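Local coordinates for glycerate dehydrogenase related protein (Thermoplasma acidophilum, PDB 3GVX) that probably binds NAD and acts as a D-isomer specific 2-hydroxyacid dehydrogenase, reducing glyoxylate or hydroxypyruvate, at residues 95-100 / 116-121; 203-208 / 227-232. All blocks are in the same frame, centred on the assembly; numbering follows the deposited sequence.

Interaction 1: 95-100 / 116-121; sequences AHAKNI and PTTLLY. With K (potassium ion), chain C.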
# COMPACT_ATOMS: atom_id res chain seq x y z
N ALA B 95 8.88 -0.63 -2.39
CA ALA B 95 10.12 0.03 -2.81
C ALA B 95 10.91 -0.95 -3.65
O ALA B 95 11.42 -0.61 -4.70
CB ALA B 95 10.94 0.47 -1.59
N HIS B 96 10.98 -2.18 -3.16
CA HIS B 96 11.69 -3.25 -3.86
C HIS B 96 10.92 -3.78 -5.06
O HIS B 96 11.48 -3.93 -6.13
CB HIS B 96 11.99 -4.41 -2.89
CG HIS B 96 12.59 -5.60 -3.55
ND1 HIS B 96 13.68 -5.52 -4.38
CD2 HIS B 96 12.22 -6.91 -3.54
CE1 HIS B 96 13.96 -6.73 -4.86
NE2 HIS B 96 13.08 -7.58 -4.36
N ALA B 97 9.62 -4.03 -4.89
CA ALA B 97 8.82 -4.53 -5.99
C ALA B 97 8.82 -3.64 -7.22
O ALA B 97 8.86 -4.14 -8.33
CB ALA B 97 7.39 -4.81 -5.53
N LYS B 98 8.80 -2.33 -7.04
CA LYS B 98 8.79 -1.39 -8.17
C LYS B 98 10.17 -0.83 -8.52
O LYS B 98 10.29 0.13 -9.29
CB LYS B 98 7.81 -0.24 -7.90
CG LYS B 98 6.47 -0.69 -7.35
CD LYS B 98 5.78 -1.68 -8.28
CE LYS B 98 4.47 -2.18 -7.70
NZ LYS B 98 3.73 -3.11 -8.60
N ASN B 99 11.19 -1.44 -7.94
CA ASN B 99 12.57 -1.00 -8.17
C ASN B 99 12.64 0.51 -8.06
O ASN B 99 13.21 1.19 -8.90
CB ASN B 99 13.03 -1.45 -9.56
CG ASN B 99 13.02 -2.96 -9.71
OD1 ASN B 99 12.65 -3.49 -10.76
ND2 ASN B 99 13.45 -3.66 -8.66
N ILE B 100 12.02 1.03 -7.02
CA ILE B 100 11.97 2.47 -6.80
C ILE B 100 13.35 3.16 -6.71
O ILE B 100 13.58 4.14 -7.40
CB ILE B 100 11.14 2.81 -5.55
CG1 ILE B 100 9.67 2.42 -5.78
CG2 ILE B 100 11.28 4.29 -5.19
CD1 ILE B 100 8.98 3.17 -6.91
N PRO B 116 10.93 -4.12 -16.13
CA PRO B 116 9.73 -4.62 -15.47
C PRO B 116 9.78 -4.58 -13.95
O PRO B 116 10.85 -4.55 -13.34
CB PRO B 116 9.61 -6.05 -16.02
CG PRO B 116 11.02 -6.40 -16.38
CD PRO B 116 11.52 -5.13 -17.01
N THR B 117 8.59 -4.51 -13.37
CA THR B 117 8.45 -4.48 -11.94
C THR B 117 7.66 -5.67 -11.50
O THR B 117 7.08 -6.39 -12.31
CB THR B 117 7.74 -3.19 -11.47
OG1 THR B 117 6.50 -3.06 -12.17
CG2 THR B 117 8.61 -1.97 -11.73
N THR B 118 7.66 -5.86 -10.19
CA THR B 118 6.95 -6.95 -9.59
C THR B 118 5.64 -6.40 -9.06
O THR B 118 5.53 -5.31 -8.53
CB THR B 118 7.75 -7.56 -8.44
OG1 THR B 118 8.94 -8.15 -8.97
CG2 THR B 118 6.94 -8.62 -7.73
N LEU B 119 4.62 -7.21 -9.21
CA LEU B 119 3.30 -6.86 -8.77
C LEU B 119 2.91 -7.67 -7.56
O LEU B 119 3.26 -8.83 -7.46
CB LEU B 119 2.38 -7.21 -9.88
CG LEU B 119 1.42 -6.34 -10.62
CD1 LEU B 119 2.03 -5.40 -11.70
CD2 LEU B 119 0.58 -7.42 -11.21
N LEU B 120 2.13 -7.06 -6.69
CA LEU B 120 1.70 -7.75 -5.50
C LEU B 120 0.43 -8.53 -5.79
O LEU B 120 0.25 -9.65 -5.32
CB LEU B 120 1.44 -6.76 -4.38
CG LEU B 120 2.70 -5.99 -4.02
CD1 LEU B 120 2.40 -5.00 -2.91
CD2 LEU B 120 3.81 -6.99 -3.63
N TYR B 121 -0.43 -7.94 -6.61
CA TYR B 121 -1.69 -8.57 -6.96
C TYR B 121 -1.59 -10.05 -7.35
O TYR B 121 -0.86 -10.41 -8.27
CB TYR B 121 -2.38 -7.80 -8.08
CG TYR B 121 -3.77 -8.30 -8.37
CD1 TYR B 121 -4.87 -7.77 -7.71
CD2 TYR B 121 -4.00 -9.29 -9.33
CE1 TYR B 121 -6.17 -8.21 -7.99
CE2 TYR B 121 -5.29 -9.74 -9.62
CZ TYR B 121 -6.37 -9.19 -8.95
OH TYR B 121 -7.64 -9.58 -9.27
K K C . 5.45 -0.56 -11.89
O HOH W 1 3.27 -1.58 -10.73

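Interaction 2: 203-208 / 227-232; sequences LTIVNV and SDVWYL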
# COMPACT_ATOMS: atom_id res chain seq x y z
N LEU B 203 12.10 -14.62 -3.56
CA LEU B 203 11.43 -14.35 -2.31
C LEU B 203 11.92 -13.04 -1.74
O LEU B 203 13.10 -12.71 -1.83
CB LEU B 203 11.70 -15.47 -1.30
CG LEU B 203 11.29 -15.08 0.12
CD1 LEU B 203 9.75 -15.09 0.26
CD2 LEU B 203 11.96 -16.04 1.11
N THR B 204 11.00 -12.28 -1.16
CA THR B 204 11.32 -11.01 -0.52
C THR B 204 10.92 -11.18 0.93
O THR B 204 9.80 -11.56 1.26
CB THR B 204 10.53 -9.84 -1.12
OG1 THR B 204 10.85 -9.73 -2.52
CG2 THR B 204 10.90 -8.54 -0.42
N ILE B 205 11.88 -10.90 1.80
CA ILE B 205 11.63 -11.03 3.21
C ILE B 205 11.58 -9.66 3.86
O ILE B 205 12.44 -8.81 3.62
CB ILE B 205 12.71 -11.89 3.87
CG1 ILE B 205 12.76 -13.22 3.12
CG2 ILE B 205 12.41 -12.03 5.36
CD1 ILE B 205 13.46 -14.34 3.83
N VAL B 206 10.56 -9.46 4.67
CA VAL B 206 10.40 -8.19 5.35
C VAL B 206 10.41 -8.45 6.85
O VAL B 206 9.62 -9.25 7.37
CB VAL B 206 9.08 -7.52 4.95
CG1 VAL B 206 9.11 -6.06 5.37
CG2 VAL B 206 8.84 -7.69 3.45
N ASN B 207 11.29 -7.75 7.55
CA ASN B 207 11.39 -7.92 8.99
C ASN B 207 10.97 -6.69 9.76
O ASN B 207 11.64 -5.66 9.72
CB ASN B 207 12.83 -8.28 9.37
CG ASN B 207 12.92 -8.84 10.77
OD1 ASN B 207 12.05 -8.60 11.61
ND2 ASN B 207 13.98 -9.60 11.03
N VAL B 208 9.85 -6.78 10.46
CA VAL B 208 9.39 -5.67 11.29
C VAL B 208 9.24 -6.15 12.74
O VAL B 208 8.49 -5.57 13.52
CB VAL B 208 8.05 -5.08 10.80
CG1 VAL B 208 8.26 -4.32 9.50
CG2 VAL B 208 7.01 -6.18 10.65
N SER B 227 21.25 -14.83 -4.41
CA SER B 227 21.16 -13.42 -4.80
C SER B 227 19.82 -12.88 -5.33
O SER B 227 19.71 -11.68 -5.57
CB SER B 227 22.24 -13.10 -5.84
OG SER B 227 21.94 -13.66 -7.10
N ASP B 228 18.82 -13.74 -5.53
CA ASP B 228 17.51 -13.30 -6.02
C ASP B 228 16.64 -12.91 -4.83
O ASP B 228 15.63 -12.23 -4.97
CB ASP B 228 16.83 -14.42 -6.79
CG ASP B 228 16.79 -15.70 -5.99
OD1 ASP B 228 17.87 -16.15 -5.56
OD2 ASP B 228 15.69 -16.26 -5.77
N VAL B 229 17.05 -13.36 -3.65
CA VAL B 229 16.32 -13.09 -2.43
C VAL B 229 16.73 -11.76 -1.82
O VAL B 229 17.91 -11.42 -1.76
CB VAL B 229 16.54 -14.22 -1.39
CG1 VAL B 229 15.83 -13.86 -0.08
CG2 VAL B 229 16.01 -15.54 -1.95
N TRP B 230 15.73 -11.01 -1.38
CA TRP B 230 16.00 -9.73 -0.77
C TRP B 230 15.56 -9.75 0.67
O TRP B 230 14.67 -10.50 1.06
CB TRP B 230 15.30 -8.59 -1.52
CG TRP B 230 16.06 -8.15 -2.70
CD1 TRP B 230 16.41 -8.92 -3.77
CD2 TRP B 230 16.62 -6.85 -2.94
NE1 TRP B 230 17.14 -8.19 -4.67
CE2 TRP B 230 17.28 -6.92 -4.19
CE3 TRP B 230 16.62 -5.65 -2.24
CZ2 TRP B 230 17.95 -5.81 -4.74
CZ3 TRP B 230 17.27 -4.54 -2.79
CH2 TRP B 230 17.92 -4.64 -4.04
N TYR B 231 16.20 -8.91 1.45
CA TYR B 231 15.89 -8.82 2.85
C TYR B 231 15.63 -7.37 3.16
O TYR B 231 16.53 -6.55 3.09
CB TYR B 231 17.06 -9.35 3.69
CG TYR B 231 16.80 -9.33 5.17
CD1 TYR B 231 15.73 -10.02 5.73
CD2 TYR B 231 17.65 -8.63 6.03
CE1 TYR B 231 15.50 -10.01 7.10
CE2 TYR B 231 17.44 -8.62 7.42
CZ TYR B 231 16.36 -9.32 7.94
OH TYR B 231 16.17 -9.33 9.30
N LEU B 232 14.39 -7.05 3.48
CA LEU B 232 14.04 -5.68 3.80
C LEU B 232 13.76 -5.64 5.29
O LEU B 232 12.89 -6.35 5.79
CB LEU B 232 12.79 -5.25 3.03
CG LEU B 232 12.81 -5.73 1.58
CD1 LEU B 232 11.49 -5.34 0.96
CD2 LEU B 232 14.02 -5.17 0.81

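Interaction 1: 95-100 / 116-121
Ala97 and Thr118 meet through the backbone: Thr118 N donates to Ala97 O at 2.8 Å, with an N-H...O angle of 170°. The carbonyl lies in the last turn of helix 79-97, where the helix ends in a Schellman motif. Ile100 N reaches back to Ala95 O and Asn99 N to His96 O, with Asn99, at positive phi, as the C-prime residue. Asparagine tolerates that conformation better than most residues other than glycine.

The second polar link comes from Lys98, whose side chain leaves its backbone pointing away from 116-121 and returns by its tip. Its chain bends at chi2 (-58°), which turns CD back, and is extended beyond. NZ then bonds Thr118 O at 2.8 Å and a water at 2.7 Å, and also forms a salt bridge with Glu87 of the second subunit.

Metal binding is the third element. Thr117 OG1 coordinates a potassium ion at 2.7 Å, and the water held by Lys98 NZ is another ligand; His88 ND1 and Val256 O of the second subunit are the other two ligands, so the ion bridges the two chains. A threonine suits this place because its hydroxyl serves the ion while CG2 packs on Lys98 CA at 3.6 Å.

Apolar contact is modest: the small Ala97 CB lies 4.0 Å from Thr118 CB, letting the two backbones come close.

The contact thus ties the C-terminal end of helix 79-97 to the loop between helix 100-108 and strand 124-128, at the subunit interface, with Leu120 continuing onto Leu93 and Leu94 of the helix and Phe176 of strand 176-179.

Interaction 2: 203-208 / 227-232
Tyr231 and Ile205 sit side by side on neighbouring parallel strands, and the tyrosine runs on to Asn207, two residues further along the partner strand. Its CB leaves the sheet on the same face as Ile205, and CG stands anti to the backbone N (chi1 -179°). From there the ring meets Ile205 with its rim: Tyr231 CD1 lies 3.9 Å from Ile205 CG2, a methyl close to the ring plane. CE1, next along that rim, touches both this methyl and Asn207 CB, and CZ lies near Asn207 CB and ND2. At the tip, OH accepts a hydrogen bond from Asn207 ND2 at 2.8 Å, with the amide and ring planes 70° apart. The other end of that amide, OD1, takes the N-H of Ala209, which helps fix its rotation. An aromatic ring with a hydroxyl suits this place, since it can lie against isoleucine and still bond a buried amide.

On the other face, Leu232 crosses Thr204, its CD1 reaching Thr204 CG2 at 3.5 Å; the threonine thus offers its methyl to the leucine.

The backbones alternate as donor and acceptor. Trp230 N bonds Leu203 O, Ile205 N bonds Trp230 O, Leu232 N bonds Ile205 O at 2.6 Å, and Asn207 N bonds Leu232 O. This is parallel pairing, with the strand axes 19° apart, within the beta-alpha-beta unit whose helix 216-225 packs on Tyr231 through Met219 and Leu223.

The chemistry is that of an interior pair of strands in the Rossmann-type sheet, with 176-179 beyond one and 250-252 beyond the other: apolar side chains pack on both faces, backbone polar groups pair across the strands, and the buried Asn207 amide is bonded at both ends.

Interaction 1 and interaction 2 lie with their centres 13 Å apart in the probable NAD-binding domain, and His96 joins them. It stands in the last turn of helix 79-97, just before the point where 95-100 meets 116-121, and its ring stacks with that of Trp230, His96 CE1 coming to 3.3 Å from Trp230 CD2. His96 CD2 also lies 3.3 Å from Thr204 OG1, and His96 CB packs on Leu232 CD1 at 4.0 Å. One flank of the helix thus rests on the strand pair, while its end faces the second subunit. The potassium ion on Thr117 belongs to interaction 1 alone; the side chain of Val206 in interaction 2 is about 11 Å from a different potassium ion.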